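Local coordinates for Glyco_hydro_cc domain-containing protein (Pseudomonas viridiflava, PDB 6UAV) that probably cleaves internal beta-1,3-glucosidic bonds of beta-glucans, as an endo-beta-1,3-glucanase of glycoside hydrolase family GH128, at residues 161-166 with 185-190. Numbering follows the deposited sequence.
Sequences WYDYGL and FANWHT
The amide nitrogen ND2 of Asn-187 sits over the centre of the Tyr-164 ring, 3.3 Å above its plane. The amide plane is turned 71° from the ring, so the amide does not lie flat on it. ND2 also donates a hydrogen bond to Gln-206 OE1 of helix 200-216. Asn-187 OD1 accepts from His-189 N at 2.9 Å, in the carbonyl plane, closing an Asx turn. With both ends held, the amide has little freedom to flip. His-189, with CG anti to the backbone N, turns ND1 to Asp-163 OD1 at 2.7 Å. This hydrogen bond uses the syn lone pair and lies near the imidazole plane. The anti lone pair of OD1 takes Tyr-164 N, so two donors grip one oxygen. Tyr-164 also turns its edge to the imidazole face. Tyr-162 CD2 rests over the Trp-188 indole, 3.6 Å from Trp-188 CD2, in an edge-to-face pair. The same two residues are also joined through the backbone: Trp-188 N donates to Tyr-162 O at 2.9 Å. Tyr-162 OH is hydrogen-bonded to Glu-184 OE1, and Trp-188 NE1 to Ser-237 OG. The contact joins the loops after adjacent parallel strands 156-161 and 180-185, at the C-terminal end of the TIM barrel, where enzymes of this fold carry their active sites. His-189 NE2 is hydrogen-bonded to Asp-193 OD2. Two carboxylates at its two nitrogens would probably favour the protonated, positively charged ring.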
loop_
_atom_site.group_PDB
_atom_site.type_symbol
_atom_site.label_atom_id
_atom_site.label_comp_id
_atom_site.label_asym_id
_atom_site.label_seq_id
_atom_site.Cartn_x
_atom_site.Cartn_y
_atom_site.Cartn_z
ATOM N N TRP A 161 -1.567 -6.696 5.409
ATOM C CA TRP A 161 -1.676 -7.672 6.504
ATOM C C TRP A 161 -2.461 -7.030 7.653
ATOM O O TRP A 161 -2.132 -5.911 8.045
ATOM C CB TRP A 161 -0.297 -8.140 6.934
ATOM C CG TRP A 161 -0.383 -9.442 7.647
ATOM C CD1 TRP A 161 -0.147 -9.674 8.989
ATOM C CD2 TRP A 161 -0.723 -10.705 7.057
ATOM N NE1 TRP A 161 -0.327 -10.999 9.254
ATOM C CE2 TRP A 161 -0.675 -11.658 8.096
ATOM C CE3 TRP A 161 -1.019 -11.127 5.747
ATOM C CZ2 TRP A 161 -0.978 -12.990 7.871
ATOM C CZ3 TRP A 161 -1.336 -12.449 5.535
ATOM C CH2 TRP A 161 -1.282 -13.375 6.586
ATOM N N TYR A 162 -3.455 -7.768 8.137
ATOM C CA TYR A 162 -4.398 -7.337 9.199
ATOM C C TYR A 162 -4.349 -8.242 10.447
ATOM O O TYR A 162 -5.345 -8.441 11.131
ATOM C CB TYR A 162 -5.795 -7.292 8.573
ATOM C CG TYR A 162 -5.962 -6.125 7.640
ATOM C CD1 TYR A 162 -5.525 -6.210 6.324
ATOM C CD2 TYR A 162 -6.447 -4.902 8.089
ATOM C CE1 TYR A 162 -5.688 -5.147 5.447
ATOM C CE2 TYR A 162 -6.606 -3.825 7.236
ATOM C CZ TYR A 162 -6.210 -3.947 5.910
ATOM O OH TYR A 162 -6.395 -2.883 5.084
ATOM N N ASP A 163 -3.200 -8.873 10.727
ATOM C CA ASP A 163 -3.102 -9.877 11.819
ATOM C C ASP A 163 -1.704 -9.794 12.387
ATOM O O ASP A 163 -0.876 -8.993 11.945
ATOM C CB ASP A 163 -3.474 -11.282 11.350
ATOM C CG ASP A 163 -4.129 -12.187 12.371
ATOM O OD1 ASP A 163 -3.912 -11.976 13.567
ATOM O OD2 ASP A 163 -4.818 -13.120 11.944
ATOM N N TYR A 164 -1.492 -10.573 13.442
ATOM C CA TYR A 164 -0.133 -10.817 13.945
ATOM C C TYR A 164 0.701 -11.525 12.863
ATOM O O TYR A 164 0.151 -12.015 11.853
ATOM C CB TYR A 164 -0.204 -11.709 15.181
ATOM C CG TYR A 164 -0.950 -11.087 16.332
ATOM C CD1 TYR A 164 -2.310 -11.285 16.461
ATOM C CD2 TYR A 164 -0.312 -10.313 17.289
ATOM C CE1 TYR A 164 -3.032 -10.727 17.500
ATOM C CE2 TYR A 164 -1.022 -9.757 18.354
ATOM C CZ TYR A 164 -2.390 -9.924 18.431
ATOM O OH TYR A 164 -3.112 -9.424 19.485
ATOM N N GLY A 165 2.021 -11.506 13.069
ATOM C CA GLY A 165 2.983 -12.231 12.221
ATOM C C GLY A 165 3.376 -11.493 10.968
ATOM O O GLY A 165 3.960 -12.173 10.035
ATOM N N LEU A 166 3.155 -10.190 10.884
ATOM C CA LEU A 166 3.580 -9.478 9.662
ATOM C C LEU A 166 5.079 -9.711 9.361
ATOM O O LEU A 166 5.436 -10.000 8.198
ATOM C CB LEU A 166 3.209 -8.001 9.770
ATOM C CG LEU A 166 3.830 -7.096 8.726
ATOM C CD1 LEU A 166 3.453 -7.519 7.288
ATOM C CD2 LEU A 166 3.389 -5.701 8.992
ATOM N N PHE A 185 -1.897 -2.011 6.519
ATOM C CA PHE A 185 -1.734 -2.810 7.753
ATOM C C PHE A 185 -2.473 -2.170 8.908
ATOM O O PHE A 185 -2.796 -0.994 8.902
ATOM C CB PHE A 185 -0.276 -3.044 8.132
ATOM C CG PHE A 185 0.484 -1.870 8.652
ATOM C CD1 PHE A 185 0.734 -0.775 7.860
ATOM C CD2 PHE A 185 0.884 -1.833 9.984
ATOM C CE1 PHE A 185 1.428 0.326 8.339
ATOM C CE2 PHE A 185 1.611 -0.761 10.457
ATOM C CZ PHE A 185 1.855 0.323 9.645
ATOM N N ALA A 186 -2.830 -3.052 9.825
ATOM C CA ALA A 186 -3.479 -2.778 11.120
ATOM C C ALA A 186 -3.582 -4.145 11.763
ATOM O O ALA A 186 -3.392 -5.155 11.029
ATOM C CB ALA A 186 -4.824 -2.145 10.855
ATOM N N ASN A 187 -3.942 -4.251 13.036
ATOM C CA ASN A 187 -4.274 -5.590 13.550
ATOM C C ASN A 187 -5.765 -5.725 13.825
ATOM O O ASN A 187 -6.268 -5.077 14.742
ATOM C CB ASN A 187 -3.469 -5.921 14.802
ATOM C CG ASN A 187 -3.454 -7.409 15.093
ATOM O OD1 ASN A 187 -4.446 -8.119 14.832
ATOM N ND2 ASN A 187 -2.311 -7.878 15.590
ATOM N N TRP A 188 -6.427 -6.581 13.054
ATOM C CA TRP A 188 -7.877 -6.849 13.123
ATOM C C TRP A 188 -8.137 -8.253 13.632
ATOM O O TRP A 188 -9.237 -8.783 13.417
ATOM C CB TRP A 188 -8.485 -6.614 11.738
ATOM C CG TRP A 188 -8.551 -5.171 11.333
ATOM C CD1 TRP A 188 -7.896 -4.090 11.863
ATOM C CD2 TRP A 188 -9.292 -4.673 10.208
ATOM N NE1 TRP A 188 -8.224 -2.942 11.170
ATOM C CE2 TRP A 188 -9.108 -3.276 10.167
ATOM C CE3 TRP A 188 -10.145 -5.288 9.281
ATOM C CZ2 TRP A 188 -9.680 -2.492 9.157
ATOM C CZ3 TRP A 188 -10.777 -4.497 8.339
ATOM C CH2 TRP A 188 -10.538 -3.127 8.277
ATOM N N HIS A 189 -7.215 -8.844 14.399
ATOM C CA HIS A 189 -7.497 -10.167 15.010
ATOM C C HIS A 189 -8.821 -10.114 15.781
ATOM O O HIS A 189 -9.018 -9.209 16.569
ATOM C CB HIS A 189 -6.381 -10.575 15.959
ATOM C CG HIS A 189 -6.330 -12.019 16.256
ATOM N ND1 HIS A 189 -5.576 -12.852 15.443
ATOM C CD2 HIS A 189 -6.869 -12.768 17.249
ATOM C CE1 HIS A 189 -5.582 -14.067 15.974
ATOM N NE2 HIS A 189 -6.414 -14.068 17.086
ATOM N N THR A 190 -9.701 -11.067 15.525
ATOM C CA THR A 190 -11.085 -11.080 16.030
ATOM C C THR A 190 -11.368 -12.342 16.867
ATOM O O THR A 190 -12.215 -12.311 17.818
ATOM C CB THR A 190 -12.035 -10.944 14.831
ATOM O OG1 THR A 190 -11.805 -9.632 14.311
ATOM C CG2 THR A 190 -13.487 -11.130 15.222
#